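Local coordinates for YcaO (Methanopyrus kandleri, PDB 6CIB), which binds adenine nucleotide and magnesium ions and probably uses ATP to drive backbone thioamidation of ribosomal peptides, at residues D7-F11 with M243-R247; L28-V34 with A76-V80; F38-V42 with R68-R72; V228-V232 with G255-R260. All coordinates share one frame; numbering follows the deposited sequence.

Contact 1 of 4, residues D7-F11 with M243-R247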
loop_
_atom_site.group_PDB
_atom_site.type_symbol
_atom_site.label_atom_id
_atom_site.label_comp_id
_atom_site.label_asym_id
_atom_site.label_seq_id
_atom_site.Cartn_x
_atom_site.Cartn_y
_atom_site.Cartn_z
ATOM N N ASP A 7 13.435 6.832 -8.505
ATOM C CA ASP A 7 11.986 6.996 -8.597
ATOM C C ASP A 7 11.322 6.026 -9.572
ATOM O O ASP A 7 10.483 6.419 -10.379
ATOM C CB ASP A 7 11.615 8.466 -8.880
ATOM C CG ASP A 7 12.019 8.933 -10.274
ATOM O OD1 ASP A 7 12.876 8.299 -10.938
ATOM O OD2 ASP A 7 11.447 9.951 -10.707
ATOM N N VAL A 8 11.685 4.749 -9.468
ATOM C CA VAL A 8 11.098 3.710 -10.306
ATOM C C VAL A 8 9.839 3.147 -9.589
ATOM O O VAL A 8 8.714 3.551 -9.914
ATOM C CB VAL A 8 12.157 2.652 -10.722
ATOM C CG1 VAL A 8 11.570 1.608 -11.657
ATOM C CG2 VAL A 8 13.350 3.327 -11.399
ATOM N N GLU A 9 10.033 2.278 -8.593
ATOM C CA GLU A 9 8.931 1.692 -7.818
ATOM C C GLU A 9 8.408 2.612 -6.720
ATOM O O GLU A 9 7.274 2.456 -6.283
ATOM C CB GLU A 9 9.353 0.363 -7.172
ATOM C CG GLU A 9 9.663 -0.753 -8.150
ATOM C CD GLU A 9 11.075 -0.696 -8.694
ATOM O OE1 GLU A 9 11.848 0.218 -8.324
ATOM O OE2 GLU A 9 11.416 -1.580 -9.495
ATOM N N GLY A 10 9.253 3.534 -6.258
ATOM C CA GLY A 10 8.902 4.502 -5.215
ATOM C C GLY A 10 9.961 5.600 -5.150
ATOM O O GLY A 10 10.945 5.555 -5.896
ATOM N N PHE A 11 9.759 6.571 -4.256
ATOM C CA PHE A 11 10.648 7.733 -4.116
ATOM C C PHE A 11 11.678 7.493 -3.018
ATOM O O PHE A 11 11.343 7.422 -1.832
ATOM C CB PHE A 11 9.838 9.005 -3.842
ATOM C CG PHE A 11 8.783 9.284 -4.873
ATOM C CD1 PHE A 11 9.114 9.910 -6.085
ATOM C CD2 PHE A 11 7.454 8.921 -4.642
ATOM C CE1 PHE A 11 8.135 10.160 -7.041
ATOM C CE2 PHE A 11 6.475 9.173 -5.587
ATOM C CZ PHE A 11 6.811 9.795 -6.785
HETATM N N MSE A 243 4.556 5.748 -12.511
HETATM C CA MSE A 243 4.880 4.955 -11.315
HETATM C C MSE A 243 3.661 4.215 -10.835
HETATM O O MSE A 243 3.760 3.052 -10.446
HETATM C CB MSE A 243 5.430 5.848 -10.201
HETATM C CG MSE A 243 5.845 5.024 -8.978
HETATM SE SE MSE A 243 6.259 6.169 -7.435
HETATM C CE MSE A 243 7.987 6.720 -8.182
ATOM N N ALA A 244 2.506 4.884 -10.858
ATOM C CA ALA A 244 1.229 4.263 -10.478
ATOM C C ALA A 244 0.898 3.036 -11.337
ATOM O O ALA A 244 0.439 2.016 -10.808
ATOM C CB ALA A 244 0.090 5.283 -10.531
ATOM N N VAL A 245 1.144 3.138 -12.647
ATOM C CA VAL A 245 0.951 2.021 -13.587
ATOM C C VAL A 245 1.918 0.879 -13.242
ATOM O O VAL A 245 1.503 -0.290 -13.147
ATOM C CB VAL A 245 1.173 2.462 -15.059
ATOM C CG1 VAL A 245 1.117 1.282 -16.025
ATOM C CG2 VAL A 245 0.147 3.504 -15.464
ATOM N N LEU A 246 3.197 1.231 -13.067
ATOM C CA LEU A 246 4.235 0.260 -12.733
ATOM C C LEU A 246 3.902 -0.504 -11.446
ATOM O O LEU A 246 3.971 -1.734 -11.414
ATOM C CB LEU A 246 5.618 0.929 -12.634
ATOM C CG LEU A 246 6.760 -0.015 -12.234
ATOM C CD1 LEU A 246 7.013 -1.071 -13.309
ATOM C CD2 LEU A 246 8.022 0.769 -11.927
ATOM N N ARG A 247 3.518 0.233 -10.406
ATOM C CA ARG A 247 3.138 -0.373 -9.130
ATOM C C ARG A 247 2.005 -1.384 -9.255
ATOM O O ARG A 247 2.091 -2.466 -8.691
ATOM C CB ARG A 247 2.770 0.700 -8.119
ATOM C CG ARG A 247 3.966 1.421 -7.541
ATOM C CD ARG A 247 3.522 2.635 -6.746
ATOM N NE ARG A 247 4.621 3.041 -5.880
ATOM C CZ ARG A 247 4.503 3.649 -4.702
ATOM N NH1 ARG A 247 3.308 3.971 -4.193
ATOM N NH2 ARG A 247 5.612 3.924 -4.023
#

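Contact 2 of 4, residues L28-V34 with A76-V80. With ADP (adenosine-5'-diphosphate), chain G.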
loop_
_atom_site.group_PDB
_atom_site.type_symbol
_atom_site.label_atom_id
_atom_site.label_comp_id
_atom_site.label_asym_id
_atom_site.label_seq_id
_atom_site.Cartn_x
_atom_site.Cartn_y
_atom_site.Cartn_z
ATOM N N LEU A 28 19.281 -7.497 8.899
ATOM C CA LEU A 28 17.881 -7.175 9.207
ATOM C C LEU A 28 16.942 -8.367 9.077
ATOM O O LEU A 28 16.066 -8.552 9.932
ATOM C CB LEU A 28 17.372 -5.992 8.362
ATOM C CG LEU A 28 18.081 -4.639 8.505
ATOM C CD1 LEU A 28 17.470 -3.645 7.528
ATOM C CD2 LEU A 28 18.038 -4.084 9.927
ATOM N N GLU A 29 17.142 -9.181 8.037
ATOM C CA GLU A 29 16.254 -10.315 7.765
ATOM C C GLU A 29 16.311 -11.367 8.868
ATOM O O GLU A 29 15.257 -11.779 9.385
ATOM C CB GLU A 29 16.502 -10.902 6.365
ATOM C CG GLU A 29 16.064 -9.933 5.266
ATOM C CD GLU A 29 15.821 -10.580 3.915
ATOM O OE1 GLU A 29 16.778 -10.706 3.134
ATOM O OE2 GLU A 29 14.660 -10.918 3.608
ATOM N N ARG A 30 17.531 -11.750 9.258
ATOM C CA ARG A 30 17.746 -12.641 10.406
ATOM C C ARG A 30 17.125 -12.062 11.682
ATOM O O ARG A 30 16.406 -12.771 12.392
ATOM C CB ARG A 30 19.242 -12.938 10.618
ATOM C CG ARG A 30 19.527 -13.974 11.713
ATOM C CD ARG A 30 21.008 -14.093 12.084
ATOM N NE ARG A 30 21.655 -12.825 12.466
ATOM C CZ ARG A 30 21.510 -12.195 13.634
ATOM N NH1 ARG A 30 20.721 -12.681 14.588
ATOM N NH2 ARG A 30 22.154 -11.056 13.848
ATOM N N LYS A 31 17.379 -10.778 11.945
ATOM C CA LYS A 31 16.948 -10.119 13.182
ATOM C C LYS A 31 15.443 -10.035 13.318
ATOM O O LYS A 31 14.914 -9.961 14.433
ATOM C CB LYS A 31 17.562 -8.724 13.293
ATOM C CG LYS A 31 19.009 -8.724 13.772
ATOM C CD LYS A 31 19.619 -7.335 13.678
ATOM C CE LYS A 31 21.066 -7.319 14.151
ATOM N NZ LYS A 31 21.827 -6.163 13.579
ATOM N N VAL A 32 14.773 -10.087 12.168
ATOM C CA VAL A 32 13.335 -9.918 12.034
ATOM C C VAL A 32 12.616 -11.273 11.855
ATOM O O VAL A 32 11.389 -11.339 11.705
ATOM C CB VAL A 32 13.102 -8.875 10.914
ATOM C CG1 VAL A 32 12.288 -9.378 9.734
ATOM C CG2 VAL A 32 12.644 -7.549 11.500
ATOM N N GLY A 33 13.395 -12.353 11.884
ATOM C CA GLY A 33 12.840 -13.713 11.936
ATOM C C GLY A 33 12.619 -14.431 10.616
ATOM O O GLY A 33 11.884 -15.416 10.580
ATOM N N VAL A 34 13.244 -13.943 9.539
ATOM C CA VAL A 34 13.210 -14.619 8.236
ATOM C C VAL A 34 13.935 -15.956 8.385
ATOM O O VAL A 34 15.071 -16.005 8.848
ATOM C CB VAL A 34 13.867 -13.771 7.110
ATOM C CG1 VAL A 34 14.048 -14.583 5.824
ATOM C CG2 VAL A 34 13.052 -12.509 6.842
ATOM N N ALA A 76 12.712 -7.767 2.011
ATOM C CA ALA A 76 13.351 -7.509 3.303
ATOM C C ALA A 76 12.617 -6.452 4.141
ATOM O O ALA A 76 12.346 -6.671 5.327
ATOM C CB ALA A 76 14.813 -7.117 3.112
HETATM N N MSE A 77 12.296 -5.320 3.521
HETATM C CA MSE A 77 11.680 -4.198 4.226
HETATM C C MSE A 77 10.234 -4.472 4.587
HETATM O O MSE A 77 9.745 -3.964 5.593
HETATM C CB MSE A 77 11.890 -2.915 3.424
HETATM C CG MSE A 77 13.367 -2.557 3.236
HETATM SE SE MSE A 77 14.177 -2.061 4.969
HETATM C CE MSE A 77 13.613 -0.172 4.855
ATOM N N GLU A 78 9.561 -5.305 3.788
ATOM C CA GLU A 78 8.237 -5.835 4.109
ATOM C C GLU A 78 8.282 -6.617 5.428
ATOM O O GLU A 78 7.443 -6.400 6.310
ATOM C CB GLU A 78 7.733 -6.721 2.962
ATOM C CG GLU A 78 6.384 -7.399 3.180
ATOM C CD GLU A 78 5.194 -6.515 2.863
ATOM O OE1 GLU A 78 5.227 -5.786 1.846
ATOM O OE2 GLU A 78 4.207 -6.567 3.625
ATOM N N CYS A 79 9.260 -7.518 5.558
ATOM C CA CYS A 79 9.490 -8.238 6.814
ATOM C C CYS A 79 9.756 -7.297 7.989
ATOM O O CYS A 79 9.230 -7.517 9.078
ATOM C CB CYS A 79 10.625 -9.254 6.660
ATOM S SG CYS A 79 10.208 -10.562 5.505
ATOM N N VAL A 80 10.536 -6.240 7.748
ATOM C CA VAL A 80 10.915 -5.274 8.788
ATOM C C VAL A 80 9.695 -4.491 9.301
ATOM O O VAL A 80 9.488 -4.409 10.516
ATOM C CB VAL A 80 12.057 -4.321 8.329
ATOM C CG1 VAL A 80 12.231 -3.153 9.296
ATOM C CG2 VAL A 80 13.383 -5.068 8.228
HETATM P PB ADP G . 4.350 -1.743 -1.137
HETATM O O1B ADP G . 4.713 -0.690 -0.110
HETATM O O2B ADP G . 3.246 -1.335 -2.092
HETATM O O3B ADP G . 4.198 -3.144 -0.593
HETATM P PA ADP G . 6.987 -2.524 -2.066
HETATM O O1A ADP G . 7.852 -1.806 -3.066
HETATM O O2A ADP G . 6.734 -3.987 -2.315
HETATM O O3A ADP G . 5.614 -1.715 -2.136
HETATM O "O5'" ADP G . 7.620 -2.295 -0.607
HETATM C "C5'" ADP G . 7.453 -3.142 0.544
HETATM C "C4'" ADP G . 8.057 -2.443 1.777
HETATM O "O4'" ADP G . 9.452 -2.181 1.558
HETATM C "C3'" ADP G . 7.442 -1.070 2.066
HETATM O "O3'" ADP G . 7.507 -0.794 3.479
HETATM C "C2'" ADP G . 8.356 -0.109 1.328
HETATM O "O2'" ADP G . 8.295 1.216 1.849
HETATM C "C1'" ADP G . 9.719 -0.767 1.520
HETATM N N9 ADP G . 10.666 -0.494 0.416
HETATM C C8 ADP G . 10.503 -0.874 -0.865
HETATM N N7 ADP G . 11.546 -0.467 -1.625
HETATM C C5 ADP G . 12.410 0.165 -0.823
HETATM C C6 ADP G . 13.722 0.829 -1.000
HETATM N N6 ADP G . 14.308 0.874 -2.220
HETATM N N1 ADP G . 14.296 1.383 0.097
HETATM C C2 ADP G . 13.715 1.342 1.321
HETATM N N3 ADP G . 12.523 0.746 1.550
HETATM C C4 ADP G . 11.833 0.148 0.531
#

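Contact 3 of 4, residues F38-V42 with R68-R72. With OXM (oxamic acid), chain I; ADP (adenosine-5'-diphosphate), chain G.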
loop_
_atom_site.group_PDB
_atom_site.type_symbol
_atom_site.label_atom_id
_atom_site.label_comp_id
_atom_site.label_asym_id
_atom_site.label_seq_id
_atom_site.Cartn_x
_atom_site.Cartn_y
_atom_site.Cartn_z
ATOM N N PHE A 38 12.562 -17.436 -1.086
ATOM C CA PHE A 38 12.274 -17.988 -2.409
ATOM C C PHE A 38 12.369 -16.892 -3.470
ATOM O O PHE A 38 11.918 -15.768 -3.243
ATOM C CB PHE A 38 10.859 -18.575 -2.463
ATOM C CG PHE A 38 10.604 -19.678 -1.469
ATOM C CD1 PHE A 38 10.955 -21.002 -1.766
ATOM C CD2 PHE A 38 9.995 -19.397 -0.242
ATOM C CE1 PHE A 38 10.712 -22.025 -0.854
ATOM C CE2 PHE A 38 9.742 -20.420 0.674
ATOM C CZ PHE A 38 10.096 -21.734 0.362
ATOM N N SER A 39 12.910 -17.243 -4.630
ATOM C CA SER A 39 12.948 -16.337 -5.777
ATOM C C SER A 39 12.084 -16.825 -6.923
ATOM O O SER A 39 12.247 -17.945 -7.415
ATOM C CB SER A 39 14.387 -16.135 -6.262
ATOM O OG SER A 39 15.150 -15.475 -5.276
ATOM N N ASP A 40 11.151 -15.975 -7.339
ATOM C CA ASP A 40 10.294 -16.257 -8.490
ATOM C C ASP A 40 10.565 -15.231 -9.584
ATOM O O ASP A 40 11.190 -14.205 -9.337
ATOM C CB ASP A 40 8.811 -16.222 -8.073
ATOM C CG ASP A 40 8.384 -17.466 -7.269
ATOM O OD1 ASP A 40 9.217 -18.379 -7.063
ATOM O OD2 ASP A 40 7.205 -17.528 -6.835
ATOM N N ARG A 41 10.107 -15.520 -10.790
ATOM C CA ARG A 41 10.056 -14.522 -11.847
ATOM C C ARG A 41 8.755 -14.735 -12.604
ATOM O O ARG A 41 8.511 -15.814 -13.156
ATOM C CB ARG A 41 11.274 -14.617 -12.780
ATOM C CG ARG A 41 11.623 -13.318 -13.529
ATOM C CD ARG A 41 12.942 -13.399 -14.321
ATOM N NE ARG A 41 12.963 -14.646 -15.061
ATOM C CZ ARG A 41 13.781 -15.671 -14.856
ATOM N NH1 ARG A 41 14.781 -15.615 -13.979
ATOM N NH2 ARG A 41 13.603 -16.752 -15.589
ATOM N N VAL A 42 7.909 -13.713 -12.609
ATOM C CA VAL A 42 6.620 -13.807 -13.288
ATOM C C VAL A 42 6.734 -12.965 -14.547
ATOM O O VAL A 42 6.814 -11.728 -14.475
ATOM C CB VAL A 42 5.444 -13.381 -12.375
ATOM C CG1 VAL A 42 4.125 -13.414 -13.133
ATOM C CG2 VAL A 42 5.371 -14.289 -11.146
ATOM N N ARG A 68 16.031 -7.619 -9.633
ATOM C CA ARG A 68 16.166 -8.621 -8.571
ATOM C C ARG A 68 16.612 -7.951 -7.279
ATOM O O ARG A 68 16.163 -8.330 -6.190
ATOM C CB ARG A 68 17.144 -9.733 -8.996
ATOM C CG ARG A 68 17.344 -10.876 -7.985
ATOM C CD ARG A 68 16.067 -11.675 -7.695
ATOM N NE ARG A 68 15.495 -12.273 -8.902
ATOM C CZ ARG A 68 14.294 -12.845 -8.981
ATOM N NH1 ARG A 68 13.497 -12.912 -7.914
ATOM N NH2 ARG A 68 13.883 -13.348 -10.142
ATOM N N ILE A 69 17.487 -6.949 -7.406
ATOM C CA ILE A 69 17.931 -6.160 -6.259
ATOM C C ILE A 69 16.725 -5.497 -5.571
ATOM O O ILE A 69 16.538 -5.670 -4.357
ATOM C CB ILE A 69 19.053 -5.130 -6.614
ATOM C CG1 ILE A 69 20.405 -5.839 -6.829
ATOM C CG2 ILE A 69 19.215 -4.114 -5.486
ATOM C CD1 ILE A 69 21.497 -4.974 -7.469
ATOM N N GLN A 70 15.899 -4.776 -6.331
ATOM C CA GLN A 70 14.733 -4.081 -5.736
ATOM C C GLN A 70 13.725 -5.055 -5.117
ATOM O O GLN A 70 13.175 -4.777 -4.057
ATOM C CB GLN A 70 14.041 -3.128 -6.734
ATOM C CG GLN A 70 12.755 -2.440 -6.228
ATOM C CD GLN A 70 12.919 -1.643 -4.927
ATOM O OE1 GLN A 70 14.026 -1.257 -4.542
ATOM N NE2 GLN A 70 11.794 -1.386 -4.248
ATOM N N ALA A 71 13.508 -6.195 -5.774
ATOM C CA ALA A 71 12.632 -7.232 -5.232
ATOM C C ALA A 71 13.132 -7.748 -3.884
ATOM O O ALA A 71 12.329 -8.008 -2.979
ATOM C CB ALA A 71 12.477 -8.373 -6.224
ATOM N N ARG A 72 14.454 -7.881 -3.755
ATOM C CA ARG A 72 15.081 -8.370 -2.528
ATOM C C ARG A 72 15.063 -7.324 -1.405
ATOM O O ARG A 72 14.908 -7.673 -0.238
ATOM C CB ARG A 72 16.491 -8.928 -2.807
ATOM C CG ARG A 72 16.408 -10.283 -3.492
ATOM C CD ARG A 72 17.736 -10.932 -3.827
ATOM N NE ARG A 72 17.485 -12.244 -4.413
ATOM C CZ ARG A 72 18.333 -12.928 -5.183
ATOM N NH1 ARG A 72 19.527 -12.441 -5.495
ATOM N NH2 ARG A 72 17.970 -14.114 -5.652
HETATM C C1 OXM I . 17.921 -13.411 -12.986
HETATM N N1 OXM I . 17.669 -14.372 -13.868
HETATM O O1 OXM I . 19.008 -12.831 -12.940
HETATM C C2 OXM I . 16.860 -13.042 -12.046
HETATM O O2 OXM I . 17.157 -12.393 -11.019
HETATM O O3 OXM I . 15.682 -13.389 -12.297
HETATM P PB ADP G . 4.350 -1.743 -1.137
HETATM O O1B ADP G . 4.713 -0.690 -0.110
HETATM O O2B ADP G . 3.246 -1.335 -2.092
HETATM O O3B ADP G . 4.198 -3.144 -0.593
HETATM P PA ADP G . 6.987 -2.524 -2.066
HETATM O O1A ADP G . 7.852 -1.806 -3.066
HETATM O O2A ADP G . 6.734 -3.987 -2.315
HETATM O O3A ADP G . 5.614 -1.715 -2.136
HETATM O "O5'" ADP G . 7.620 -2.295 -0.607
HETATM C "C5'" ADP G . 7.453 -3.142 0.544
HETATM C "C4'" ADP G . 8.057 -2.443 1.777
HETATM O "O4'" ADP G . 9.452 -2.181 1.558
HETATM C "C3'" ADP G . 7.442 -1.070 2.066
HETATM O "O3'" ADP G . 7.507 -0.794 3.479
HETATM C "C2'" ADP G . 8.356 -0.109 1.328
HETATM O "O2'" ADP G . 8.295 1.216 1.849
HETATM C "C1'" ADP G . 9.719 -0.767 1.520
HETATM N N9 ADP G . 10.666 -0.494 0.416
HETATM C C8 ADP G . 10.503 -0.874 -0.865
HETATM N N7 ADP G . 11.546 -0.467 -1.625
HETATM C C5 ADP G . 12.410 0.165 -0.823
HETATM C C6 ADP G . 13.722 0.829 -1.000
HETATM N N6 ADP G . 14.308 0.874 -2.220
HETATM N N1 ADP G . 14.296 1.383 0.097
HETATM C C2 ADP G . 13.715 1.342 1.321
HETATM N N3 ADP G . 12.523 0.746 1.550
HETATM C C4 ADP G . 11.833 0.148 0.531
#

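Contact 4 of 4, residues V228-V232 with G255-R260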
loop_
_atom_site.group_PDB
_atom_site.type_symbol
_atom_site.label_atom_id
_atom_site.label_comp_id
_atom_site.label_asym_id
_atom_site.label_seq_id
_atom_site.Cartn_x
_atom_site.Cartn_y
_atom_site.Cartn_z
ATOM N N VAL A 228 -8.898 -19.547 -12.258
ATOM C CA VAL A 228 -9.578 -18.505 -11.480
ATOM C C VAL A 228 -8.689 -17.826 -10.410
ATOM O O VAL A 228 -8.800 -16.624 -10.180
ATOM C CB VAL A 228 -10.928 -19.032 -10.898
ATOM C CG1 VAL A 228 -10.721 -19.992 -9.725
ATOM C CG2 VAL A 228 -11.843 -17.886 -10.505
ATOM N N GLU A 229 -7.806 -18.599 -9.782
ATOM C CA GLU A 229 -6.873 -18.098 -8.766
ATOM C C GLU A 229 -5.830 -17.137 -9.349
ATOM O O GLU A 229 -5.212 -16.369 -8.610
ATOM C CB GLU A 229 -6.189 -19.250 -8.005
ATOM C CG GLU A 229 -5.838 -20.482 -8.831
ATOM C CD GLU A 229 -7.040 -21.385 -9.111
ATOM O OE1 GLU A 229 -7.346 -21.592 -10.306
ATOM O OE2 GLU A 229 -7.688 -21.874 -8.151
ATOM N N GLU A 230 -5.677 -17.179 -10.675
ATOM C CA GLU A 230 -4.783 -16.296 -11.424
ATOM C C GLU A 230 -5.469 -15.027 -11.936
ATOM O O GLU A 230 -4.876 -14.242 -12.690
ATOM C CB GLU A 230 -4.099 -17.076 -12.546
ATOM C CG GLU A 230 -3.199 -18.165 -11.978
ATOM C CD GLU A 230 -2.105 -18.611 -12.915
ATOM O OE1 GLU A 230 -1.350 -19.515 -12.511
ATOM O OE2 GLU A 230 -1.996 -18.074 -14.036
HETATM N N MSE A 231 -6.716 -14.833 -11.510
HETATM C CA MSE A 231 -7.452 -13.599 -11.771
HETATM C C MSE A 231 -7.281 -12.766 -10.539
HETATM O O MSE A 231 -7.996 -12.930 -9.544
HETATM C CB MSE A 231 -8.916 -13.856 -12.122
HETATM C CG MSE A 231 -8.968 -14.360 -13.557
HETATM SE SE MSE A 231 -10.833 -14.767 -14.039
HETATM C CE MSE A 231 -11.521 -12.931 -14.153
ATOM N N VAL A 232 -6.293 -11.880 -10.607
ATOM C CA VAL A 232 -5.862 -11.082 -9.474
ATOM C C VAL A 232 -5.989 -9.603 -9.831
ATOM O O VAL A 232 -6.252 -9.245 -10.993
ATOM C CB VAL A 232 -4.407 -11.422 -9.030
ATOM C CG1 VAL A 232 -4.298 -12.852 -8.491
ATOM C CG2 VAL A 232 -3.395 -11.179 -10.153
ATOM N N GLY A 255 0.952 -11.055 -7.083
ATOM C CA GLY A 255 -0.277 -11.836 -6.919
ATOM C C GLY A 255 -0.194 -13.199 -7.591
ATOM O O GLY A 255 -0.563 -14.209 -6.990
ATOM N N LEU A 256 0.317 -13.223 -8.823
ATOM C CA LEU A 256 0.470 -14.468 -9.578
ATOM C C LEU A 256 1.482 -15.417 -8.977
ATOM O O LEU A 256 1.251 -16.634 -8.958
ATOM C CB LEU A 256 0.790 -14.194 -11.051
ATOM C CG LEU A 256 -0.309 -13.474 -11.842
ATOM C CD1 LEU A 256 0.206 -12.981 -13.184
ATOM C CD2 LEU A 256 -1.527 -14.369 -12.007
ATOM N N SER A 257 2.590 -14.867 -8.473
ATOM C CA SER A 257 3.582 -15.654 -7.743
ATOM C C SER A 257 2.954 -16.344 -6.533
ATOM O O SER A 257 3.157 -17.548 -6.332
ATOM C CB SER A 257 4.767 -14.782 -7.315
ATOM O OG SER A 257 5.602 -15.476 -6.405
HETATM N N MSE A 258 2.180 -15.583 -5.754
HETATM C CA MSE A 258 1.495 -16.091 -4.553
HETATM C C MSE A 258 0.490 -17.171 -4.857
HETATM O O MSE A 258 0.438 -18.193 -4.151
HETATM C CB MSE A 258 0.709 -14.981 -3.852
HETATM C CG MSE A 258 1.544 -13.758 -3.534
HETATM SE SE MSE A 258 2.721 -14.181 -2.031
HETATM C CE MSE A 258 1.844 -12.710 -1.047
ATOM N N ALA A 259 -0.323 -16.948 -5.894
ATOM C CA ALA A 259 -1.371 -17.899 -6.275
ATOM C C ALA A 259 -0.761 -19.218 -6.760
ATOM O O ALA A 259 -1.247 -20.291 -6.409
ATOM C CB ALA A 259 -2.292 -17.292 -7.326
ATOM N N ARG A 260 0.323 -19.128 -7.531
ATOM C CA ARG A 260 1.034 -20.306 -8.041
ATOM C C ARG A 260 1.735 -21.112 -6.948
ATOM O O ARG A 260 2.043 -22.282 -7.151
ATOM C CB ARG A 260 2.034 -19.904 -9.120
ATOM C CG ARG A 260 1.391 -19.643 -10.467
ATOM C CD ARG A 260 2.323 -18.844 -11.356
ATOM N NE ARG A 260 1.600 -18.321 -12.511
ATOM C CZ ARG A 260 2.167 -17.813 -13.605
ATOM N NH1 ARG A 260 3.484 -17.759 -13.725
ATOM N NH2 ARG A 260 1.403 -17.365 -14.590
#

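Contact 1 of 4, residues D7-F11 with M243-R247
M243, a selenomethionine in this model, and F11 form the tight, buried part of the contact. The methyl CE of M243 stands over one face of the F11 ring, 3.7 Å from its centroid, while SE approaches the same ring obliquely and lies 3.5 Å from F11 CE2. M243 leaves helix 241-260 with CG trans to its N (chi1 -177°) and bends at chi3, which brings CE onto the ring. This is a Met-aromatic contact with a CH-pi component, and I159 and L163 of helix 154-177 also pack on F11. Beside it, R247 fixes the loop backbone side-on: NE donates to E9 O at 2.7 Å, fairly straight (164°), and NH2 to the same oxygen at 3.2 Å, more bent; E9 O lies in the guanidinium plane. G10 suits the spot, since a CB there would crowd R247 NH2. By contrast, the partly exposed V8 and D7 meet the helix through few atoms: V8 CG1 touches L246 CD2 at 3.7 Å, and D7 O approaches M243 CE at 3.3 Å, its side chain adding only a distant CB.

Contact 2 of 4, residues L28-V34 with A76-V80
The backbone O of E29, a residue whose side chain lies along A76, is gripped by two amides: V34 N at 3.0 Å and V32 N at 3.3 Å, arriving from opposite faces of its carbonyl plane. Extended beyond CG, the E29 side chain runs past the small methyl of A76, CD to CB 3.7 Å, and its carboxylate is held by salt bridges to K37 and R50. A leucine in its place has no carboxylate and would probably leave K37 and R50 without their shared acid. Further along, the two methyls of V32 divide between C79 and V80: CG1 lies by C79 CB, and CG2 meets V80 CA and CG2. Its chi1 of 120° is off a staggered position, so the closeness of CG1 to C79 is doubtful. V34 CG2 touches C79 SG at 3.7 Å, and L28 CB meets V80 CG2. The far side of helix 68-85 serves the nucleotide, with M77 CB 3.2 Å from ADP O4'. At G33 phi is positive (93°), where a side chain would jam against the carbonyl O of V32; its N bonds R30 O as V34 N reaches E29 O, the pair of bonds that defines a Schellman motif closing helix 28-31.

Contact 3 of 4, residues F38-V42 with R68-R72
R68 carries most of this contact, and its guanidinium works along two edges. At the end, NH1 and NH2 both donate to D40 O, at 3.0 and 2.9 Å, from one face of the carbonyl plane. At the side, NE and NH2 take the carboxylate of oxamic acid, NE to O2 at 2.7 Å and NH2 to O3 at 2.8 Å, so NH2 is shared by both partners. CG stands anti to the R68 backbone N, and bends at chi2 and chi3 (62° and 58°) curl the chain back from the start of helix 68-85 toward strand 34-42. S39 is small enough for its CB to lie over a face of the R68 guanidinium, 3.7 Å from NH1. Its OG accepts from R72 NH2 at 3.2 Å, almost straight and in the R72 guanidinium plane, and also pairs with E48, whose carboxylate forms a salt bridge with R68 NH1. R72 reaches out on an extended chain, with R68 CD over one face of its guanidinium. In the same helix turn Q70 serves the nucleotide, NE2 donating to ADP N7 and OE1 accepting from N6. From the strand R41 adds NH1 to oxamate O3 at 2.9 Å, its guanidinium plane steeply inclined to that of R68. Two arginines from different elements thus converge on one carboxylate whose negative charge would offset theirs, consistent with a site able to hold a small carboxylate.

Contact 4 of 4, residues V228-V232 with G255-R260
The carboxylate of E230 lies at the edge of the R260 guanidinium, their planes 38° apart. E230 CD sits close to the guanidinium plane, while R260 NE comes to OE1 from well above the carboxylate plane, 56° out of it. The resulting salt bridge, a 3.2 Å hydrogen bond from R260 NE to E230 OE1, is therefore neither coplanar nor bidentate. It pins the loop between strands 217-224 and 233-238 against the C-terminal part of helix 241-260, which follows the second of those strands in the alpha/beta YcaO domain. Both chains are extended and cross at about a right angle; E230 is buried while R260 reaches in from the surface, and the E230 CB and CG pack on L256. There E230 CB rests on L256 CD2 at 3.8 Å, and the same methyl approaches E230 O at 3.4 Å. A lysine in place of E230 would put a second positive charge beside R260 and is likely to leave that guanidinium without its acid mate here. One turn on, A259 presents its CB to E229 O at 3.3 Å; the small A259 lets the carbonyl come this close. T223 OG1 bonds to E230 O and V232 N. V232 CG2 reaches L256 CD2 at 4.1 Å, and G255 fits opposite it because a CB there would lie only 3.3 Å from V232 CG2.

In the fold
Contacts 1 and 2 are buried, contact 4 partly so, and contact 3 lies at the surface. Contacts 1 and 4 use helix 241-260 at its two ends, about 21 Å apart between centres; contacts 2 and 3 share helix 68-85 and both touch ADP. Chemistry follows place: contact 2 has no hydrogen bond across it and relies on apolar side chains, contact 1 adds an arginine on a backbone carbonyl to a Met-aromatic core, contact 4 pairs a buried glutamate with an exposed arginine, and contact 3 is almost wholly arginine bonding. Two junctions join them: E9 packs on Q70 between contacts 1 and 3, and D40 probably hydrogen-bonds S257 between contacts 3 and 4.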